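Local coordinates for protein imidazolonepropionase (Unidentified, PDB 2Q09) that catalyses the hydrolytic ring opening of 4-imidazolone-5-propanoate to N-formimidoyl-L-glutamate, the third step of histidine degradation, at residues Q118-A123 and L155-R160; Q227-A232 and L237-H242; V396-V399 and E404-H407. All blocks are in the same frame, centred on the assembly; numbering follows the deposited sequence.

Followed from the N terminus, the three contacts come in series along the chain, so none nests inside or crosses another. Interaction 1 closes a 31-residue excursion through strand 135-141 and joins two successive outer helices, 116-133 and 148-164. Interaction 2 closes a short connection of four residues, the first two still helical, laying helix 222-234 back on strand 238-243, which carries His242 to the iron. Interaction 3 closes an equally short hairpin connection, where strand 395-400 meets the last modelled residues. Interactions 1 and 2 belong to the amidohydrolase barrel, their centres about 23 Å apart. Interaction 3 lies away from the catalytic site, its centre about 36 Å from that of interaction 2.

Interaction 1 of 3, residues Q118-A123 and L155-R160; sequences QLFELA and LRVARR
Phe120, Val157 and Arg160 bury most of the surface in this contact, and the arginine provides its most directional element. The guanidinium of Arg160 lies over one face of the Phe120 ring, with the two planes only 18° apart. The stack is offset: CZ of Arg160 stands 4.3 Å from the Phe120 centroid, and NE sits above the rim. Arg160 NH2 comes 3.6 Å from Phe120 CD2, whereas the aliphatic base of the same side chain, at CB, is 3.8 Å from CD1. Arg160 thus meets the ring with its charged end, as a cation-pi contact, and with its apolar base. A bend at chi3 turns the end of the arginine chain over the ring, and the guanidinium is also held through NH1, which forms a salt bridge with Asp117.

Both segments belong to outer helices of the TIM-barrel fold, 116-133 and 148-164, which precede and follow strand 135-141. Their short axes approach to 9.5 Å and cross at -49°. The backbones come nearest at Phe120 and Val157, whose CA atoms are 5.6 Å apart. Here Val157 CG1 packs against Phe120 CA at 3.7 Å, and the other branch, CG2, reaches Leu119 CB at 3.9 Å. The valine thus straddles two consecutive residues of the facing helix, while its side chain also touches Ile76.

Phe120 CG is anti to the backbone N (chi1 175°), a setting that carries the ring past the valine to the arginine; the Phe120 side chain also touches Leu161 and Ala164. A serine here would probably leave the guanidinium without its flat apolar support and freer to swing about the Asp117 salt bridge. In the ring plane, at its edge, lies Glu121 OE2, whose opposite charge is near Arg160 NH2 but does not contact it.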
ATOM      1  N   GLN A 118     -11.095  -9.339 -17.858  1.00 22.11           N
ATOM      2  CA  GLN A 118     -10.405 -10.501 -17.294  1.00 23.30           C
ATOM      3  C   GLN A 118      -9.536 -10.109 -16.090  1.00 22.65           C
ATOM      4  O   GLN A 118      -9.482 -10.832 -15.099  1.00 22.14           O
ATOM      5  CB  GLN A 118      -9.523 -11.183 -18.347  1.00 25.65           C
ATOM      6  CG  GLN A 118     -10.293 -11.970 -19.407  1.00 32.07           C
ATOM      7  CD  GLN A 118      -9.389 -12.584 -20.466  1.00 34.81           C
ATOM      8  OE1 GLN A 118      -8.588 -11.891 -21.089  1.00 35.09           O
ATOM      9  NE2 GLN A 118      -9.524 -13.890 -20.681  1.00 36.53           N
ATOM     10  N   LEU A 119      -8.839  -8.980 -16.185  1.00 21.65           N
ATOM     11  CA  LEU A 119      -7.993  -8.522 -15.081  1.00 21.78           C
ATOM     12  C   LEU A 119      -8.841  -8.215 -13.852  1.00 22.33           C
ATOM     13  O   LEU A 119      -8.435  -8.482 -12.722  1.00 24.30           O
ATOM     14  CB  LEU A 119      -7.203  -7.281 -15.492  1.00 21.11           C
ATOM     15  CG  LEU A 119      -6.095  -7.503 -16.528  1.00 21.03           C
ATOM     16  CD1 LEU A 119      -5.500  -6.163 -16.923  1.00 19.62           C
ATOM     17  CD2 LEU A 119      -5.027  -8.429 -15.959  1.00 20.90           C
ATOM     18  N   PHE A 120     -10.025  -7.661 -14.086  1.00 22.43           N
ATOM     19  CA  PHE A 120     -10.958  -7.324 -13.017  1.00 22.39           C
ATOM     20  C   PHE A 120     -11.390  -8.593 -12.287  1.00 23.41           C
ATOM     21  O   PHE A 120     -11.367  -8.654 -11.056  1.00 23.01           O
ATOM     22  CB  PHE A 120     -12.186  -6.623 -13.606  1.00 22.97           C
ATOM     23  CG  PHE A 120     -13.271  -6.346 -12.607  1.00 22.06           C
ATOM     24  CD1 PHE A 120     -13.151  -5.304 -11.693  1.00 24.49           C
ATOM     25  CD2 PHE A 120     -14.410  -7.146 -12.565  1.00 24.49           C
ATOM     26  CE1 PHE A 120     -14.154  -5.058 -10.754  1.00 24.74           C
ATOM     27  CE2 PHE A 120     -15.417  -6.909 -11.634  1.00 23.51           C
ATOM     28  CZ  PHE A 120     -15.286  -5.863 -10.722  1.00 25.19           C
ATOM     29  N   GLU A 121     -11.785  -9.603 -13.057  1.00 23.02           N
ATOM     30  CA  GLU A 121     -12.217 -10.875 -12.495  1.00 23.84           C
ATOM     31  C   GLU A 121     -11.075 -11.578 -11.752  1.00 23.15           C
ATOM     32  O   GLU A 121     -11.307 -12.269 -10.763  1.00 23.06           O
ATOM     33  CB  GLU A 121     -12.750 -11.792 -13.603  1.00 26.03           C
ATOM     34  CG  GLU A 121     -13.995 -11.279 -14.319  1.00 31.73           C
ATOM     35  CD  GLU A 121     -15.198 -11.141 -13.399  1.00 34.61           C
ATOM     36  OE1 GLU A 121     -15.361 -11.988 -12.497  1.00 39.75           O
ATOM     37  OE2 GLU A 121     -15.991 -10.196 -13.584  1.00 35.55           O
ATOM     38  N   LEU A 122      -9.850 -11.420 -12.244  1.00 23.34           N
ATOM     39  CA  LEU A 122      -8.687 -12.035 -11.608  1.00 22.08           C
ATOM     40  C   LEU A 122      -8.329 -11.333 -10.297  1.00 22.13           C
ATOM     41  O   LEU A 122      -7.838 -11.960  -9.352  1.00 20.92           O
ATOM     42  CB  LEU A 122      -7.479 -11.984 -12.542  1.00 22.88           C
ATOM     43  CG  LEU A 122      -7.465 -12.974 -13.706  1.00 24.58           C
ATOM     44  CD1 LEU A 122      -6.348 -12.621 -14.666  1.00 24.02           C
ATOM     45  CD2 LEU A 122      -7.288 -14.393 -13.157  1.00 24.15           C
ATOM     46  N   ALA A 123      -8.578 -10.033 -10.247  1.00 21.00           N
ATOM     47  CA  ALA A 123      -8.258  -9.240  -9.065  1.00 21.77           C
ATOM     48  C   ALA A 123      -9.301  -9.289  -7.951  1.00 21.28           C
ATOM     49  O   ALA A 123      -8.957  -9.084  -6.784  1.00 21.06           O
ATOM     50  CB  ALA A 123      -8.000  -7.777  -9.472  1.00 19.44           C
ATOM     51  N   LEU A 155      -5.213   0.887 -14.615  1.00 19.49           N
ATOM     52  CA  LEU A 155      -5.760   1.923 -13.744  1.00 20.59           C
ATOM     53  C   LEU A 155      -7.283   1.888 -13.771  1.00 20.27           C
ATOM     54  O   LEU A 155      -7.928   2.131 -12.753  1.00 19.99           O
ATOM     55  CB  LEU A 155      -5.254   3.306 -14.166  1.00 20.40           C
ATOM     56  CG  LEU A 155      -3.732   3.489 -14.172  1.00 22.39           C
ATOM     57  CD1 LEU A 155      -3.402   4.912 -14.599  1.00 23.59           C
ATOM     58  CD2 LEU A 155      -3.159   3.209 -12.776  1.00 23.18           C
ATOM     59  N   ARG A 156      -7.860   1.591 -14.933  1.00 21.48           N
ATOM     60  CA  ARG A 156      -9.313   1.516 -15.025  1.00 22.72           C
ATOM     61  C   ARG A 156      -9.832   0.332 -14.219  1.00 21.02           C
ATOM     62  O   ARG A 156     -10.873   0.424 -13.583  1.00 19.85           O
ATOM     63  CB  ARG A 156      -9.766   1.401 -16.487  1.00 24.71           C
ATOM     64  CG  ARG A 156      -9.691   2.729 -17.245  1.00 29.47           C
ATOM     65  CD  ARG A 156     -10.515   2.688 -18.532  1.00 33.23           C
ATOM     66  NE  ARG A 156      -9.934   1.799 -19.531  1.00 35.52           N
ATOM     67  CZ  ARG A 156      -8.953   2.138 -20.355  1.00 36.72           C
ATOM     68  NH1 ARG A 156      -8.431   3.355 -20.314  1.00 36.45           N
ATOM     69  NH2 ARG A 156      -8.491   1.251 -21.218  1.00 36.81           N
ATOM     70  N   VAL A 157      -9.121  -0.792 -14.261  1.00 20.23           N
ATOM     71  CA  VAL A 157      -9.544  -1.958 -13.496  1.00 20.86           C
ATOM     72  C   VAL A 157      -9.496  -1.604 -12.007  1.00 20.42           C
ATOM     73  O   VAL A 157     -10.370  -2.007 -11.239  1.00 20.63           O
ATOM     74  CB  VAL A 157      -8.624  -3.177 -13.747  1.00 21.43           C
ATOM     75  CG1 VAL A 157      -8.935  -4.290 -12.736  1.00 21.57           C
ATOM     76  CG2 VAL A 157      -8.829  -3.707 -15.163  1.00 22.54           C
ATOM     77  N   ALA A 158      -8.471  -0.857 -11.610  1.00 20.46           N
ATOM     78  CA  ALA A 158      -8.332  -0.454 -10.213  1.00 21.62           C
ATOM     79  C   ALA A 158      -9.553   0.377  -9.787  1.00 21.96           C
ATOM     80  O   ALA A 158     -10.149   0.119  -8.741  1.00 22.45           O
ATOM     81  CB  ALA A 158      -7.045   0.336 -10.019  1.00 20.60           C
ATOM     82  N   ARG A 159      -9.924   1.363 -10.598  1.00 22.06           N
ATOM     83  CA  ARG A 159     -11.095   2.183 -10.295  1.00 23.54           C
ATOM     84  C   ARG A 159     -12.331   1.291 -10.213  1.00 23.71           C
ATOM     85  O   ARG A 159     -13.185   1.500  -9.357  1.00 24.38           O
ATOM     86  CB  ARG A 159     -11.333   3.240 -11.383  1.00 23.57           C
ATOM     87  CG  ARG A 159     -10.298   4.352 -11.460  1.00 22.61           C
ATOM     88  CD  ARG A 159     -10.227   5.206 -10.186  1.00 25.27           C
ATOM     89  NE  ARG A 159      -9.351   6.359 -10.398  1.00 25.63           N
ATOM     90  CZ  ARG A 159      -8.670   6.986  -9.443  1.00 26.42           C
ATOM     91  NH1 ARG A 159      -8.749   6.586  -8.180  1.00 26.01           N
ATOM     92  NH2 ARG A 159      -7.894   8.018  -9.758  1.00 24.74           N
ATOM     93  N   ARG A 160     -12.436   0.318 -11.120  1.00 23.55           N
ATOM     94  CA  ARG A 160     -13.581  -0.601 -11.126  1.00 25.12           C
ATOM     95  C   ARG A 160     -13.685  -1.377  -9.821  1.00 24.35           C
ATOM     96  O   ARG A 160     -14.777  -1.600  -9.296  1.00 24.28           O
ATOM     97  CB  ARG A 160     -13.476  -1.606 -12.280  1.00 26.17           C
ATOM     98  CG  ARG A 160     -14.280  -1.232 -13.496  1.00 31.75           C
ATOM     99  CD  ARG A 160     -13.996  -2.176 -14.669  1.00 33.16           C
ATOM    100  NE  ARG A 160     -14.796  -3.395 -14.655  1.00 35.57           N
ATOM    101  CZ  ARG A 160     -14.701  -4.336 -15.595  1.00 35.29           C
ATOM    102  NH1 ARG A 160     -13.845  -4.194 -16.603  1.00 35.13           N
ATOM    103  NH2 ARG A 160     -15.468  -5.415 -15.536  1.00 34.79           N
TER

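Interaction 2 of 3, residues Q227-A232 and L237-H242. With FE (Fe (III) ion), chain B; DI6 (3-[(4S)-2,5-dioxoimidazolidin-4-yl]propanoic acid), chain C.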
ATOM      1  N   GLN A 227      13.136  12.809 -14.856  1.00 35.13           N
ATOM      2  CA  GLN A 227      12.305  13.218 -15.980  1.00 36.17           C
ATOM      3  C   GLN A 227      10.844  12.894 -15.695  1.00 35.87           C
ATOM      4  O   GLN A 227       9.950  13.688 -15.979  1.00 35.52           O
ATOM      5  CB  GLN A 227      12.763  12.506 -17.256  1.00 37.92           C
ATOM      6  CG  GLN A 227      14.066  13.041 -17.831  1.00 40.40           C
ATOM      7  CD  GLN A 227      14.000  14.527 -18.111  1.00 41.72           C
ATOM      8  OE1 GLN A 227      14.528  15.336 -17.354  1.00 42.39           O
ATOM      9  NE2 GLN A 227      13.331  14.894 -19.194  1.00 43.14           N
ATOM     10  N   VAL A 228      10.601  11.718 -15.127  1.00 35.71           N
ATOM     11  CA  VAL A 228       9.244  11.308 -14.799  1.00 34.92           C
ATOM     12  C   VAL A 228       8.611  12.210 -13.746  1.00 33.93           C
ATOM     13  O   VAL A 228       7.518  12.727 -13.960  1.00 33.86           O
ATOM     14  CB  VAL A 228       9.210   9.849 -14.302  1.00 35.33           C
ATOM     15  CG1 VAL A 228       7.853   9.542 -13.681  1.00 35.66           C
ATOM     16  CG2 VAL A 228       9.477   8.903 -15.462  1.00 36.10           C
ATOM     17  N   TYR A 229       9.285  12.397 -12.614  1.00 34.20           N
ATOM     18  CA  TYR A 229       8.751  13.249 -11.550  1.00 34.95           C
ATOM     19  C   TYR A 229       8.422  14.648 -12.058  1.00 33.81           C
ATOM     20  O   TYR A 229       7.479  15.285 -11.583  1.00 33.53           O
ATOM     21  CB  TYR A 229       9.738  13.345 -10.379  1.00 35.25           C
ATOM     22  CG  TYR A 229       9.918  12.050  -9.611  1.00 37.56           C
ATOM     23  CD1 TYR A 229       9.039  10.985  -9.787  1.00 37.54           C
ATOM     24  CD2 TYR A 229      10.958  11.899  -8.695  1.00 37.85           C
ATOM     25  CE1 TYR A 229       9.189   9.800  -9.069  1.00 37.88           C
ATOM     26  CE2 TYR A 229      11.117  10.721  -7.978  1.00 38.47           C
ATOM     27  CZ  TYR A 229      10.231   9.676  -8.169  1.00 38.25           C
ATOM     28  OH  TYR A 229      10.387   8.501  -7.464  1.00 37.75           O
ATOM     29  N   LEU A 230       9.205  15.125 -13.017  1.00 34.74           N
ATOM     30  CA  LEU A 230       8.973  16.450 -13.587  1.00 36.43           C
ATOM     31  C   LEU A 230       7.626  16.496 -14.295  1.00 36.36           C
ATOM     32  O   LEU A 230       6.865  17.452 -14.151  1.00 36.19           O
ATOM     33  CB  LEU A 230      10.084  16.804 -14.574  1.00 36.95           C
ATOM     34  CG  LEU A 230      11.394  17.250 -13.928  1.00 37.54           C
ATOM     35  CD1 LEU A 230      12.458  17.425 -14.995  1.00 39.24           C
ATOM     36  CD2 LEU A 230      11.169  18.555 -13.178  1.00 38.47           C
ATOM     37  N   ALA A 231       7.340  15.451 -15.061  1.00 35.79           N
ATOM     38  CA  ALA A 231       6.083  15.359 -15.788  1.00 35.00           C
ATOM     39  C   ALA A 231       4.922  15.244 -14.804  1.00 35.25           C
ATOM     40  O   ALA A 231       3.909  15.933 -14.935  1.00 33.68           O
ATOM     41  CB  ALA A 231       6.113  14.153 -16.715  1.00 34.95           C
ATOM     42  N   ALA A 232       5.079  14.371 -13.814  1.00 35.48           N
ATOM     43  CA  ALA A 232       4.047  14.177 -12.804  1.00 35.26           C
ATOM     44  C   ALA A 232       3.740  15.547 -12.217  1.00 36.17           C
ATOM     45  O   ALA A 232       2.583  15.956 -12.117  1.00 35.24           O
ATOM     46  CB  ALA A 232       4.551  13.240 -11.714  1.00 35.08           C
ATOM     47  N   LEU A 237       0.351  15.604 -10.007  1.00 34.44           N
ATOM     48  CA  LEU A 237       0.231  14.256  -9.472  1.00 33.52           C
ATOM     49  C   LEU A 237       1.335  14.007  -8.454  1.00 32.52           C
ATOM     50  O   LEU A 237       2.484  14.377  -8.678  1.00 31.07           O
ATOM     51  CB  LEU A 237       0.347  13.219 -10.591  1.00 32.57           C
ATOM     52  CG  LEU A 237      -0.631  13.302 -11.765  1.00 32.41           C
ATOM     53  CD1 LEU A 237      -0.314  12.203 -12.756  1.00 34.46           C
ATOM     54  CD2 LEU A 237      -2.059  13.173 -11.264  1.00 31.78           C
ATOM     55  N   ALA A 238       0.976  13.373  -7.344  1.00 30.44           N
ATOM     56  CA  ALA A 238       1.930  13.055  -6.286  1.00 30.13           C
ATOM     57  C   ALA A 238       2.910  12.007  -6.804  1.00 29.90           C
ATOM     58  O   ALA A 238       2.583  11.249  -7.717  1.00 27.99           O
ATOM     59  CB  ALA A 238       1.186  12.524  -5.064  1.00 29.90           C
ATOM     60  N   VAL A 239       4.115  11.964  -6.236  1.00 29.26           N
ATOM     61  CA  VAL A 239       5.105  10.985  -6.674  1.00 29.96           C
ATOM     62  C   VAL A 239       5.605  10.101  -5.529  1.00 30.31           C
ATOM     63  O   VAL A 239       5.424  10.416  -4.345  1.00 30.57           O
ATOM     64  CB  VAL A 239       6.330  11.668  -7.343  1.00 31.00           C
ATOM     65  CG1 VAL A 239       5.885  12.401  -8.599  1.00 30.65           C
ATOM     66  CG2 VAL A 239       7.002  12.637  -6.370  1.00 31.96           C
ATOM     67  N   LYS A 240       6.223   8.983  -5.899  1.00 29.32           N
ATOM     68  CA  LYS A 240       6.777   8.028  -4.946  1.00 30.19           C
ATOM     69  C   LYS A 240       7.741   7.168  -5.756  1.00 30.72           C
ATOM     70  O   LYS A 240       7.913   7.391  -6.957  1.00 30.69           O
ATOM     71  CB  LYS A 240       5.675   7.144  -4.354  1.00 29.44           C
ATOM     72  CG  LYS A 240       5.081   6.155  -5.349  1.00 29.64           C
ATOM     73  CD  LYS A 240       4.006   5.280  -4.720  1.00 27.94           C
ATOM     74  CE  LYS A 240       2.782   6.111  -4.348  1.00 27.74           C
ATOM     75  NZ  LYS A 240       1.693   5.265  -3.788  1.00 28.22           N
ATOM     76  N   GLY A 241       8.377   6.191  -5.121  1.00 31.82           N
ATOM     77  CA  GLY A 241       9.295   5.359  -5.876  1.00 33.32           C
ATOM     78  C   GLY A 241       9.812   4.101  -5.210  1.00 34.53           C
ATOM     79  O   GLY A 241       9.892   4.010  -3.981  1.00 33.47           O
ATOM     80  N   HIS A 242      10.145   3.118  -6.043  1.00 33.33           N
ATOM     81  CA  HIS A 242      10.722   1.862  -5.575  1.00 34.28           C
ATOM     82  C   HIS A 242      12.207   2.190  -5.457  1.00 34.99           C
ATOM     83  O   HIS A 242      12.932   2.152  -6.451  1.00 35.75           O
ATOM     84  CB  HIS A 242      10.530   0.754  -6.615  1.00 32.65           C
ATOM     85  CG  HIS A 242       9.169   0.126  -6.601  1.00 32.14           C
ATOM     86  ND1 HIS A 242       8.018   0.817  -6.910  1.00 31.22           N
ATOM     87  CD2 HIS A 242       8.789  -1.149  -6.348  1.00 31.69           C
ATOM     88  CE1 HIS A 242       6.985  -0.010  -6.854  1.00 30.95           C
ATOM     89  NE2 HIS A 242       7.426  -1.207  -6.517  1.00 30.42           N
TER
HETATM   90 FE    FE B 500       6.362  -3.037  -5.542  1.00 31.04          FE
HETATM   91  N1  DI6 C 600      10.576  -4.552  -7.257  1.00 36.27           N
HETATM   92  C2  DI6 C 600       9.988  -5.730  -6.957  1.00 35.80           C
HETATM   93  O2  DI6 C 600      10.343  -6.535  -6.115  1.00 34.50           O
HETATM   94  C3  DI6 C 600       8.761  -5.841  -7.895  1.00 35.08           C
HETATM   95  N4  DI6 C 600       8.852  -4.588  -8.676  1.00 35.79           N
HETATM   96  C5  DI6 C 600       9.927  -3.906  -8.235  1.00 36.84           C
HETATM   97  O5  DI6 C 600      10.267  -2.815  -8.671  1.00 36.98           O
HETATM   98  C6  DI6 C 600       8.857  -7.080  -8.772  1.00 33.45           C
HETATM   99  C7  DI6 C 600       7.663  -7.231  -9.719  1.00 34.18           C
HETATM  100  C8  DI6 C 600       7.707  -8.472 -10.623  1.00 33.76           C
HETATM  101  O9  DI6 C 600       6.643  -8.817 -11.174  1.00 33.75           O
HETATM  102  O10 DI6 C 600       8.780  -9.105 -10.791  1.00 34.71           O
HETATM  103  O   HOH W   1       8.242  -4.573  -5.292  1.00 26.67           O
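Tyr229 and Val239 meet where helix 222-234 packs on strand 238-243, the second half of a beta-alpha-beta unit that starts with strand 210-213. The helix runs back against the strand, at 157° between the directions of the short segments, as expected in a TIM barrel of the amidohydrolase family.

The tyrosine can be followed outward atom by atom. Its CB is still 4.4 Å from Val239 CG1, but CD1 closes to 3.7 Å from that methyl. CG is anti to the carbonyl carbon, beside the backbone N (chi1 -68°), which brings the ring over Val239. Val239 CG2 lies over the centre of one ring face, and Val239 CB makes an off-centre CH-pi contact with the same ring. Farther along, CE1 comes 3.4 Å from Lys240 O, and the hydroxyl OH donates to that carbonyl at 2.8 Å. The hydroxyl approaches from well above the carbonyl plane. It also rests on Gly241 CA, and a beta carbon built there would collide with OH, which fits the absence of a side chain. Phe258 meets the Tyr229 ring edge-to-face.

One turn later in the helix, Ala232 CB presses on Val239 CG1 at 3.5 Å, a tight carbon pair. The turn beyond is tied by the amide of Leu237, whose N donates to Ala232 O at 3.1 Å with a nearly straight N-H...O angle of 171°. At Lys240 the bond to CB points away from the helix, and NZ forms a salt bridge with Glu139.

Two residues past the carbonyl gripped by Tyr229, the strand delivers His242 to the metal site, completed by His72, His74, Asp317 and a water. His242 NE2 binds the iron at 2.3 Å, and CD2 of the same ring lies 3.2 Å from O5 of the inhibitor.

Interaction 3 of 3, residues V396-V399 and E404-H407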
ATOM      1  N   VAL A 396     -15.689  -8.471  13.420  1.00 27.09           N
ATOM      2  CA  VAL A 396     -17.062  -8.579  13.891  1.00 27.56           C
ATOM      3  C   VAL A 396     -17.844  -7.523  13.115  1.00 28.78           C
ATOM      4  O   VAL A 396     -19.036  -7.677  12.835  1.00 29.05           O
ATOM      5  CB  VAL A 396     -17.162  -8.284  15.404  1.00 28.79           C
ATOM      6  CG1 VAL A 396     -18.595  -7.970  15.784  1.00 29.25           C
ATOM      7  CG2 VAL A 396     -16.661  -9.484  16.203  1.00 28.71           C
ATOM      8  N   SER A 397     -17.142  -6.455  12.751  1.00 27.66           N
ATOM      9  CA  SER A 397     -17.746  -5.360  12.007  1.00 27.02           C
ATOM     10  C   SER A 397     -16.661  -4.633  11.221  1.00 26.62           C
ATOM     11  O   SER A 397     -15.571  -4.379  11.740  1.00 26.67           O
ATOM     12  CB  SER A 397     -18.447  -4.396  12.974  1.00 29.23           C
ATOM     13  OG  SER A 397     -19.051  -3.312  12.290  1.00 34.06           O
ATOM     14  N   ARG A 398     -16.955  -4.313   9.965  1.00 25.35           N
ATOM     15  CA  ARG A 398     -16.005  -3.610   9.107  1.00 24.33           C
ATOM     16  C   ARG A 398     -16.742  -2.421   8.516  1.00 24.76           C
ATOM     17  O   ARG A 398     -17.572  -2.573   7.622  1.00 24.74           O
ATOM     18  CB  ARG A 398     -15.491  -4.533   7.989  1.00 23.66           C
ATOM     19  CG  ARG A 398     -14.537  -3.855   7.002  1.00 21.37           C
ATOM     20  CD  ARG A 398     -13.988  -4.871   5.989  1.00 22.52           C
ATOM     21  NE  ARG A 398     -13.160  -4.226   4.977  1.00 22.45           N
ATOM     22  CZ  ARG A 398     -13.640  -3.556   3.936  1.00 23.72           C
ATOM     23  NH1 ARG A 398     -14.954  -3.447   3.750  1.00 22.94           N
ATOM     24  NH2 ARG A 398     -12.807  -2.979   3.086  1.00 22.92           N
ATOM     25  N   VAL A 399     -16.430  -1.234   9.027  1.00 25.09           N
ATOM     26  CA  VAL A 399     -17.088  -0.013   8.598  1.00 24.15           C
ATOM     27  C   VAL A 399     -16.236   0.857   7.689  1.00 24.74           C
ATOM     28  O   VAL A 399     -15.091   1.182   8.012  1.00 22.91           O
ATOM     29  CB  VAL A 399     -17.517   0.818   9.826  1.00 23.89           C
ATOM     30  CG1 VAL A 399     -18.129   2.139   9.380  1.00 25.28           C
ATOM     31  CG2 VAL A 399     -18.511   0.030  10.651  1.00 25.02           C
ATOM     32  N   GLU A 404     -21.674  -0.250   7.424  1.00 32.90           N
ATOM     33  CA  GLU A 404     -21.283  -1.634   7.669  1.00 33.12           C
ATOM     34  C   GLU A 404     -21.063  -2.328   6.330  1.00 33.35           C
ATOM     35  O   GLU A 404     -21.824  -2.124   5.386  1.00 33.48           O
ATOM     36  CB  GLU A 404     -22.377  -2.358   8.458  1.00 33.74           C
ATOM     37  CG  GLU A 404     -22.117  -3.843   8.659  1.00 36.60           C
ATOM     38  CD  GLU A 404     -20.867  -4.109   9.478  1.00 39.82           C
ATOM     39  OE1 GLU A 404     -20.887  -3.869  10.700  1.00 38.25           O
ATOM     40  OE2 GLU A 404     -19.859  -4.554   8.895  1.00 40.20           O
ATOM     41  N   THR A 405     -20.024  -3.160   6.244  1.00 31.40           N
ATOM     42  CA  THR A 405     -19.717  -3.852   4.995  1.00 31.04           C
ATOM     43  C   THR A 405     -19.697  -5.379   5.045  1.00 32.58           C
ATOM     44  O   THR A 405     -19.549  -6.021   4.004  1.00 31.79           O
ATOM     45  CB  THR A 405     -18.357  -3.407   4.419  1.00 29.49           C
ATOM     46  OG1 THR A 405     -17.304  -3.868   5.276  1.00 27.13           O
ATOM     47  CG2 THR A 405     -18.298  -1.890   4.302  1.00 27.91           C
ATOM     48  N   LEU A 406     -19.827  -5.982   6.221  1.00 35.49           N
ATOM     49  CA  LEU A 406     -19.819  -7.442   6.243  1.00 41.48           C
ATOM     50  C   LEU A 406     -21.123  -7.978   5.679  1.00 45.16           C
ATOM     51  O   LEU A 406     -21.137  -9.036   5.065  1.00 47.69           O
ATOM     52  CB  LEU A 406     -19.575  -7.997   7.654  1.00 39.82           C
ATOM     53  CG  LEU A 406     -18.128  -7.905   8.155  1.00 40.78           C
ATOM     54  CD1 LEU A 406     -17.147  -8.457   7.118  1.00 39.78           C
ATOM     55  CD2 LEU A 406     -17.817  -6.468   8.424  1.00 42.16           C
ATOM     56  N   HIS A 407     -22.212  -7.244   5.883  1.00 49.03           N
ATOM     57  CA  HIS A 407     -23.519  -7.636   5.359  1.00 52.79           C
ATOM     58  C   HIS A 407     -24.533  -6.497   5.395  1.00 53.88           C
ATOM     59  O   HIS A 407     -24.121  -5.349   5.656  1.00 54.34           O
ATOM     60  CB  HIS A 407     -24.073  -8.854   6.114  1.00 54.30           C
ATOM     61  CG  HIS A 407     -23.457 -10.150   5.692  1.00 55.80           C
ATOM     62  ND1 HIS A 407     -23.167 -10.440   4.373  1.00 56.39           N
ATOM     63  CD2 HIS A 407     -23.085 -11.238   6.408  1.00 56.44           C
ATOM     64  CE1 HIS A 407     -22.641 -11.650   4.296  1.00 56.88           C
ATOM     65  NE2 HIS A 407     -22.580 -12.158   5.516  1.00 57.64           N
TER
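Arg398 O is gripped twice by Thr405: the backbone N donates at 2.9 Å and the hydroxyl OG1 at 2.7 Å. The amide comes in almost along the C=O axis, with a C=O...N angle of 162°, whereas the hydroxyl stands above the carbonyl plane. Thr405 OG1 in turn accepts from Arg398 NH1 at 2.8 Å, and it lies close to the guanidinium plane. The hydroxyl thus links the carbonyl and the guanidinium of one residue, its rotation fixed from both sides. The arginine reaches there because its chain is extended from CG to NE, with CG anti to the backbone N (chi1 177°). At the far end NH2 is bonded to Pro166 O and Val135 O.

A second polar tie joins Ser397 OG to Glu404 OE1, but the modelled 2.5 Å is very short and its exact length doubtful. The other carboxylate oxygen and Leu406 CD2 are too close in the model to support further detail.

The register is that of an antiparallel hairpin, in which Val399 and Glu404 form a non-hydrogen-bonded pair with CA atoms 4.6 Å apart. Strand 395-400 lies between strands 403-404 and 375-378, with a classic beta bulge where Val396 and Ser397 both face Val377, and the side chains of Ser397 and Val399 touch Trp9 of strand 7-10.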